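Local coordinates for protein chitinase (Thermococcus chitonophagus, PDB 5XSW) that probably hydrolyses internal beta-1,4 linkages of chitin as an archaeal endochitinase, the piece described here being the C-terminal part of a longer protein, at residues D141-M153 / I381-Y393. Numbering follows the deposited sequence.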
ATOM      1  N   ASP A 141     -43.715  -1.363   4.858  1.00 34.03           N
ATOM      2  CA  ASP A 141     -44.058  -0.231   5.679  1.00 35.63           C
ATOM      3  C   ASP A 141     -43.164   0.991   5.382  1.00 41.32           C
ATOM      4  O   ASP A 141     -41.936   0.930   5.499  1.00 39.00           O
ATOM      5  CB  ASP A 141     -43.947  -0.629   7.154  1.00 35.61           C
ATOM      6  CG  ASP A 141     -44.424   0.458   8.104  1.00 36.12           C
ATOM      7  OD1 ASP A 141     -44.738   1.600   7.669  1.00 40.43           O
ATOM      8  OD2 ASP A 141     -44.469   0.173   9.314  1.00 49.73           O
ATOM      9  N   PRO A 142     -43.784   2.104   4.992  1.00 43.37           N
ATOM     10  CA  PRO A 142     -42.930   3.246   4.635  1.00 37.16           C
ATOM     11  C   PRO A 142     -42.455   4.043   5.837  1.00 40.12           C
ATOM     12  O   PRO A 142     -41.686   4.975   5.646  1.00 35.52           O
ATOM     13  CB  PRO A 142     -43.833   4.111   3.747  1.00 35.81           C
ATOM     14  CG  PRO A 142     -45.269   3.748   4.219  1.00 44.02           C
ATOM     15  CD  PRO A 142     -45.202   2.289   4.597  1.00 40.13           C
ATOM     16  N   HIS A 143     -42.900   3.712   7.044  1.00 33.17           N
ATOM     17  CA  HIS A 143     -42.553   4.552   8.174  1.00 35.72           C
ATOM     18  C   HIS A 143     -41.060   4.325   8.462  1.00 38.95           C
ATOM     19  O   HIS A 143     -40.605   3.192   8.480  1.00 38.62           O
ATOM     20  CB  HIS A 143     -43.399   4.219   9.401  1.00 39.51           C
ATOM     21  CG  HIS A 143     -42.843   4.757  10.683  1.00 42.34           C
ATOM     22  ND1 HIS A 143     -43.205   5.986  11.188  1.00 50.11           N
ATOM     23  CD2 HIS A 143     -41.967   4.226  11.573  1.00 50.65           C
ATOM     24  CE1 HIS A 143     -42.571   6.197  12.329  1.00 44.73           C
ATOM     25  NE2 HIS A 143     -41.812   5.144  12.584  1.00 58.28           N
ATOM     26  N   VAL A 144     -40.337   5.413   8.684  1.00 33.25           N
ATOM     27  CA  VAL A 144     -38.894   5.391   8.910  1.00 40.72           C
ATOM     28  C   VAL A 144     -38.582   5.597  10.380  1.00 38.11           C
ATOM     29  O   VAL A 144     -39.034   6.544  10.970  1.00 38.46           O
ATOM     30  CB  VAL A 144     -38.190   6.514   8.084  1.00 37.20           C
ATOM     31  CG1 VAL A 144     -36.680   6.611   8.413  1.00 36.03           C
ATOM     32  CG2 VAL A 144     -38.431   6.286   6.584  1.00 36.63           C
ATOM     33  N   LYS A 145     -37.790   4.712  10.953  1.00 39.10           N
ATOM     34  CA  LYS A 145     -37.366   4.829  12.344  1.00 44.15           C
ATOM     35  C   LYS A 145     -35.965   5.477  12.444  1.00 40.04           C
ATOM     36  O   LYS A 145     -34.998   4.828  12.107  1.00 44.00           O
ATOM     37  CB  LYS A 145     -37.343   3.434  12.964  1.00 45.23           C
ATOM     38  CG  LYS A 145     -36.842   3.385  14.412  1.00 66.95           C
ATOM     39  CD  LYS A 145     -36.850   1.953  15.004  1.00 65.14           C
ATOM     40  CE  LYS A 145     -35.670   1.106  14.487  1.00 65.72           C
ATOM     41  NZ  LYS A 145     -35.282  -0.049  15.378  1.00 69.27           N
ATOM     42  N   PRO A 146     -35.858   6.742  12.874  1.00 39.23           N
ATOM     43  CA  PRO A 146     -34.503   7.316  12.982  1.00 41.90           C
ATOM     44  C   PRO A 146     -33.583   6.485  13.878  1.00 45.13           C
ATOM     45  O   PRO A 146     -34.037   5.753  14.780  1.00 33.51           O
ATOM     46  CB  PRO A 146     -34.730   8.707  13.594  1.00 42.38           C
ATOM     47  CG  PRO A 146     -36.159   8.707  14.107  1.00 43.89           C
ATOM     48  CD  PRO A 146     -36.909   7.627  13.413  1.00 36.31           C
ATOM     49  N   HIS A 147     -32.277   6.578  13.617  1.00 37.77           N
ATOM     50  CA  HIS A 147     -31.298   5.795  14.360  1.00 30.51           C
ATOM     51  C   HIS A 147     -29.990   6.574  14.497  1.00 32.48           C
ATOM     52  O   HIS A 147     -29.898   7.707  14.062  1.00 34.04           O
ATOM     53  CB  HIS A 147     -31.041   4.471  13.674  1.00 37.13           C
ATOM     54  CG  HIS A 147     -30.473   4.614  12.275  1.00 35.99           C
ATOM     55  ND1 HIS A 147     -29.131   4.417  11.981  1.00 31.70           N
ATOM     56  CD2 HIS A 147     -31.070   4.961  11.098  1.00 32.55           C
ATOM     57  CE1 HIS A 147     -28.934   4.582  10.679  1.00 30.37           C
ATOM     58  NE2 HIS A 147     -30.088   4.924  10.120  1.00 35.75           N
ATOM     59  N   GLN A 148     -28.988   5.978  15.121  1.00 29.95           N
ATOM     60  CA  GLN A 148     -27.740   6.723  15.315  1.00 32.89           C
ATOM     61  C   GLN A 148     -26.536   5.795  15.074  1.00 30.86           C
ATOM     62  O   GLN A 148     -25.492   5.927  15.725  1.00 31.64           O
ATOM     63  CB  GLN A 148     -27.715   7.367  16.736  1.00 35.79           C
ATOM     64  CG  GLN A 148     -28.567   8.711  16.811  1.00 43.13           C
ATOM     65  CD  GLN A 148     -28.033   9.923  15.937  1.00 54.86           C
ATOM     66  OE1 GLN A 148     -27.355  10.812  16.475  1.00 51.18           O
ATOM     67  NE2 GLN A 148     -28.385   9.977  14.610  1.00 32.97           N
ATOM     68  N   ASN A 149     -26.665   4.841  14.165  1.00 27.16           N
ATOM     69  CA  ASN A 149     -25.509   3.972  13.864  1.00 27.57           C
ATOM     70  C   ASN A 149     -24.367   4.773  13.179  1.00 23.83           C
ATOM     71  O   ASN A 149     -24.632   5.680  12.366  1.00 25.01           O
ATOM     72  CB  ASN A 149     -25.920   2.811  12.948  1.00 26.92           C
ATOM     73  CG  ASN A 149     -26.858   1.811  13.651  1.00 29.34           C
ATOM     74  OD1 ASN A 149     -26.413   0.873  14.305  1.00 27.94           O
ATOM     75  ND2 ASN A 149     -28.130   1.983  13.442  1.00 25.92           N
ATOM     76  N   GLY A 150     -23.128   4.432  13.483  1.00 25.42           N
ATOM     77  CA  GLY A 150     -22.035   5.143  12.829  1.00 26.59           C
ATOM     78  C   GLY A 150     -21.557   4.260  11.703  1.00 25.99           C
ATOM     79  O   GLY A 150     -22.320   3.942  10.798  1.00 25.15           O
ATOM     80  N   PHE A 151     -20.305   3.833  11.779  1.00 21.98           N
ATOM     81  CA  PHE A 151     -19.671   3.023  10.752  1.00 21.36           C
ATOM     82  C   PHE A 151     -20.344   1.612  10.620  1.00 25.89           C
ATOM     83  O   PHE A 151     -20.687   1.171   9.533  1.00 23.47           O
ATOM     84  CB  PHE A 151     -18.157   2.867  11.120  1.00 21.56           C
ATOM     85  CG  PHE A 151     -17.453   1.786  10.367  1.00 25.35           C
ATOM     86  CD1 PHE A 151     -17.540   1.743   8.973  1.00 22.64           C
ATOM     87  CD2 PHE A 151     -16.639   0.879  11.022  1.00 21.46           C
ATOM     88  CE1 PHE A 151     -16.854   0.781   8.248  1.00 23.49           C
ATOM     89  CE2 PHE A 151     -15.978  -0.123  10.277  1.00 21.76           C
ATOM     90  CZ  PHE A 151     -16.093  -0.150   8.894  1.00 22.68           C
ATOM     91  N   ILE A 152     -20.511   0.913  11.743  1.00 21.24           N
ATOM     92  CA  ILE A 152     -21.089  -0.471  11.740  1.00 24.35           C
ATOM     93  C   ILE A 152     -22.561  -0.396  12.139  1.00 24.43           C
ATOM     94  O   ILE A 152     -22.885   0.311  13.085  1.00 24.07           O
ATOM     95  CB  ILE A 152     -20.318  -1.443  12.715  1.00 26.43           C
ATOM     96  CG1 ILE A 152     -18.848  -1.629  12.239  1.00 25.00           C
ATOM     97  CG2 ILE A 152     -21.029  -2.837  12.851  1.00 24.19           C
ATOM     98  CD1 ILE A 152     -18.761  -2.451  10.933  1.00 21.87           C
ATOM     99  N   MET A 153     -23.425  -1.149  11.448  1.00 22.08           N
ATOM    100  CA  MET A 153     -24.852  -1.042  11.665  1.00 22.50           C
ATOM    101  C   MET A 153     -25.236  -2.050  12.782  1.00 26.34           C
ATOM    102  O   MET A 153     -25.779  -3.108  12.486  1.00 26.22           O
ATOM    103  CB  MET A 153     -25.642  -1.342  10.377  1.00 23.28           C
ATOM    104  CG  MET A 153     -27.188  -0.938  10.561  1.00 27.37           C
ATOM    105  SD  MET A 153     -27.439   0.835  10.374  1.00 33.84           S
ATOM    106  CE  MET A 153     -27.691   1.021   8.617  1.00 31.37           C
ATOM    107  N   ILE A 381     -22.369  14.326   9.374  1.00 24.75           N
ATOM    108  CA  ILE A 381     -23.237  13.988   8.228  1.00 23.72           C
ATOM    109  C   ILE A 381     -23.877  12.603   8.411  1.00 24.65           C
ATOM    110  O   ILE A 381     -25.073  12.417   8.104  1.00 25.71           O
ATOM    111  CB  ILE A 381     -22.444  14.073   6.870  1.00 20.25           C
ATOM    112  CG1 ILE A 381     -22.084  15.534   6.600  1.00 24.86           C
ATOM    113  CG2 ILE A 381     -23.268  13.514   5.686  1.00 21.05           C
ATOM    114  CD1 ILE A 381     -21.230  15.756   5.292  1.00 25.16           C
ATOM    115  N   THR A 382     -23.110  11.631   8.894  1.00 21.75           N
ATOM    116  CA  THR A 382     -23.677  10.306   9.146  1.00 20.08           C
ATOM    117  C   THR A 382     -24.865  10.430  10.133  1.00 28.86           C
ATOM    118  O   THR A 382     -25.932   9.822   9.907  1.00 25.86           O
ATOM    119  CB  THR A 382     -22.607   9.333   9.730  1.00 25.08           C
ATOM    120  OG1 THR A 382     -21.484   9.292   8.840  1.00 23.80           O
ATOM    121  CG2 THR A 382     -23.117   7.886   9.916  1.00 23.32           C
ATOM    122  N   ALA A 383     -24.654  11.165  11.232  1.00 25.78           N
ATOM    123  CA  ALA A 383     -25.714  11.351  12.246  1.00 27.50           C
ATOM    124  C   ALA A 383     -26.947  12.036  11.611  1.00 28.50           C
ATOM    125  O   ALA A 383     -28.069  11.610  11.819  1.00 29.76           O
ATOM    126  CB  ALA A 383     -25.186  12.185  13.447  1.00 26.97           C
ATOM    127  N   THR A 384     -26.737  13.097  10.849  1.00 24.55           N
ATOM    128  CA  THR A 384     -27.855  13.803  10.176  1.00 26.88           C
ATOM    129  C   THR A 384     -28.623  12.920   9.198  1.00 31.81           C
ATOM    130  O   THR A 384     -29.848  12.947   9.168  1.00 28.94           O
ATOM    131  CB  THR A 384     -27.334  15.063   9.447  1.00 28.65           C
ATOM    132  OG1 THR A 384     -26.633  15.862  10.422  1.00 32.10           O
ATOM    133  CG2 THR A 384     -28.478  15.913   8.840  1.00 28.15           C
ATOM    134  N   MET A 385     -27.907  12.139   8.393  1.00 27.60           N
ATOM    135  CA  MET A 385     -28.552  11.204   7.483  1.00 27.02           C
ATOM    136  C   MET A 385     -29.340  10.142   8.247  1.00 27.71           C
ATOM    137  O   MET A 385     -30.449   9.779   7.857  1.00 25.15           O
ATOM    138  CB  MET A 385     -27.492  10.527   6.591  1.00 22.63           C
ATOM    139  CG  MET A 385     -26.886  11.516   5.587  1.00 23.98           C
ATOM    140  SD  MET A 385     -25.670  10.676   4.577  1.00 24.44           S
ATOM    141  CE  MET A 385     -26.738   9.870   3.348  1.00 20.55           C
ATOM    142  N   ASP A 386     -28.741   9.627   9.308  1.00 23.60           N
ATOM    143  CA  ASP A 386     -29.391   8.597  10.156  1.00 25.03           C
ATOM    144  C   ASP A 386     -30.769   9.081  10.691  1.00 30.04           C
ATOM    145  O   ASP A 386     -31.656   8.267  10.921  1.00 28.00           O
ATOM    146  CB  ASP A 386     -28.568   8.274  11.388  1.00 24.66           C
ATOM    147  CG  ASP A 386     -27.280   7.455  11.114  1.00 28.44           C
ATOM    148  OD1 ASP A 386     -27.110   6.825  10.030  1.00 24.17           O
ATOM    149  OD2 ASP A 386     -26.474   7.392  12.075  1.00 26.71           O
ATOM    150  N   MET A 387     -30.862  10.375  11.002  1.00 26.16           N
ATOM    151  CA  MET A 387     -32.107  10.977  11.537  1.00 32.27           C
ATOM    152  C   MET A 387     -33.149  11.291  10.457  1.00 37.34           C
ATOM    153  O   MET A 387     -34.280  11.691  10.789  1.00 36.20           O
ATOM    154  CB  MET A 387     -31.816  12.278  12.279  1.00 26.43           C
ATOM    155  CG  MET A 387     -30.905  12.121  13.482  1.00 32.21           C
ATOM    156  SD  MET A 387     -31.705  11.035  14.694  1.00 50.58           S
ATOM    157  CE  MET A 387     -33.056  12.114  15.244  1.00 55.58           C
ATOM    158  N   GLU A 388     -32.784  11.171   9.178  1.00 31.58           N
ATOM    159  CA  GLU A 388     -33.658  11.643   8.111  1.00 32.38           C
ATOM    160  C   GLU A 388     -34.860  10.692   7.990  1.00 34.21           C
ATOM    161  O   GLU A 388     -34.683   9.482   7.958  1.00 30.07           O
ATOM    162  CB  GLU A 388     -32.914  11.715   6.774  1.00 31.96           C
ATOM    163  CG  GLU A 388     -33.814  12.052   5.584  1.00 32.69           C
ATOM    164  CD  GLU A 388     -34.351  13.483   5.604  1.00 37.09           C
ATOM    165  OE1 GLU A 388     -33.689  14.365   6.175  1.00 30.99           O
ATOM    166  OE2 GLU A 388     -35.432  13.744   5.007  1.00 37.76           O
ATOM    167  N   THR A 389     -36.071  11.231   7.956  1.00 33.29           N
ATOM    168  CA  THR A 389     -37.250  10.394   7.760  1.00 37.16           C
ATOM    169  C   THR A 389     -38.052  10.735   6.516  1.00 36.99           C
ATOM    170  O   THR A 389     -38.734   9.892   5.970  1.00 39.90           O
ATOM    171  CB  THR A 389     -38.195  10.455   8.975  1.00 32.52           C
ATOM    172  OG1 THR A 389     -38.611  11.806   9.199  1.00 38.88           O
ATOM    173  CG2 THR A 389     -37.503   9.929  10.200  1.00 35.80           C
ATOM    174  N   GLU A 390     -38.026  12.001   6.139  1.00 38.60           N
ATOM    175  CA  GLU A 390     -38.771  12.501   4.990  1.00 37.51           C
ATOM    176  C   GLU A 390     -38.321  12.111   3.590  1.00 41.76           C
ATOM    177  O   GLU A 390     -39.141  11.853   2.733  1.00 38.57           O
ATOM    178  CB  GLU A 390     -38.950  14.007   5.101  1.00 40.32           C
ATOM    179  CG  GLU A 390     -39.663  14.404   6.372  1.00 45.16           C
ATOM    180  CD  GLU A 390     -40.115  15.842   6.359  1.00 76.57           C
ATOM    181  OE1 GLU A 390     -39.906  16.525   5.336  1.00 78.90           O
ATOM    182  OE2 GLU A 390     -40.677  16.286   7.375  1.00 87.88           O
ATOM    183  N   ARG A 391     -37.018  12.121   3.355  1.00 29.99           N
ATOM    184  CA  ARG A 391     -36.493  11.880   2.027  1.00 27.75           C
ATOM    185  C   ARG A 391     -35.534  10.700   2.059  1.00 33.48           C
ATOM    186  O   ARG A 391     -34.397  10.839   2.472  1.00 29.03           O
ATOM    187  CB  ARG A 391     -35.762  13.136   1.559  1.00 29.06           C
ATOM    188  CG  ARG A 391     -35.859  13.443   0.085  1.00 36.97           C
ATOM    189  CD  ARG A 391     -35.571  14.908  -0.209  1.00 33.48           C
ATOM    190  NE  ARG A 391     -34.370  15.372   0.466  1.00 35.10           N
ATOM    191  CZ  ARG A 391     -33.997  16.641   0.557  1.00 34.59           C
ATOM    192  NH1 ARG A 391     -34.723  17.594   0.004  1.00 32.24           N
ATOM    193  NH2 ARG A 391     -32.891  16.955   1.202  1.00 26.85           N
ATOM    194  N   ILE A 392     -35.987   9.555   1.575  1.00 27.30           N
ATOM    195  CA  ILE A 392     -35.200   8.338   1.629  1.00 28.89           C
ATOM    196  C   ILE A 392     -34.977   7.850   0.223  1.00 32.44           C
ATOM    197  O   ILE A 392     -35.908   7.780  -0.559  1.00 27.74           O
ATOM    198  CB  ILE A 392     -35.906   7.216   2.410  1.00 28.51           C
ATOM    199  CG1 ILE A 392     -36.233   7.664   3.826  1.00 32.44           C
ATOM    200  CG2 ILE A 392     -35.040   5.977   2.452  1.00 23.71           C
ATOM    201  CD1 ILE A 392     -35.090   8.355   4.522  1.00 31.29           C
ATOM    202  N   TYR A 393     -33.744   7.512  -0.105  1.00 25.40           N
ATOM    203  CA  TYR A 393     -33.483   7.089  -1.468  1.00 26.19           C
ATOM    204  C   TYR A 393     -34.290   5.839  -1.891  1.00 30.01           C
ATOM    205  O   TYR A 393     -34.406   4.884  -1.149  1.00 26.68           O
ATOM    206  CB  TYR A 393     -31.990   6.801  -1.652  1.00 23.19           C
ATOM    207  CG  TYR A 393     -31.636   6.352  -3.011  1.00 23.46           C
ATOM    208  CD1 TYR A 393     -31.548   7.260  -4.042  1.00 23.61           C
ATOM    209  CD2 TYR A 393     -31.385   5.010  -3.270  1.00 24.27           C
ATOM    210  CE1 TYR A 393     -31.217   6.845  -5.368  1.00 25.22           C
ATOM    211  CE2 TYR A 393     -31.055   4.585  -4.558  1.00 24.29           C
ATOM    212  CZ  TYR A 393     -30.939   5.531  -5.589  1.00 27.55           C
ATOM    213  OH  TYR A 393     -30.586   5.105  -6.850  1.00 26.25           O
TER
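The imidazole of His147 lies with one face against the side chain of Asp386, whose CB sits 3.8 Å from the ring centroid in a CH-pi contact over the middle of the ring. The carboxylate plane is turned 36° from the ring, and Asp386 OD1 comes within 3.0 Å of His147 CE1. At the ring's edge His147 ND1 accepts a weak hydrogen bond from Asn149 N. What brings the ring over the helix residue is a chi1 of 61°, which tucks CG between the backbone N and the carbonyl carbon. The backbone is tied as well: His147 N donates to Asp386 O, nearly straight at 164° but from above the carbonyl plane. The flat amide of Gln148 reaches two carbonyl oxygens, both in its plane: Gln148 NE2 bonds to His147 O and also to Ala383 O. Met387 N reaches that same Ala383 oxygen from the opposite face, so an oxygen bonded within its own segment also holds the loop. Helix 374-386, which begins beside the glycan pocket with His374, is thus bordered toward its C-terminal part by the loop between helix 136-139 and strand 168-169. Asp386 OD1 is gripped by Asn202 and Asn204, while Asp386 OD2 approaches Asn149 O to 2.5 Å. Replacing His147 by alanine removes the ring and is likely to leave Asp386 CB without its aromatic cover and Asn149 N without its weak acceptor. Farther along, Pro146 CB rests on Met387 SD, and Val144 sets CG2 3.8 Å from Ile392 CG1 while its CG1 meets Thr389 CG2.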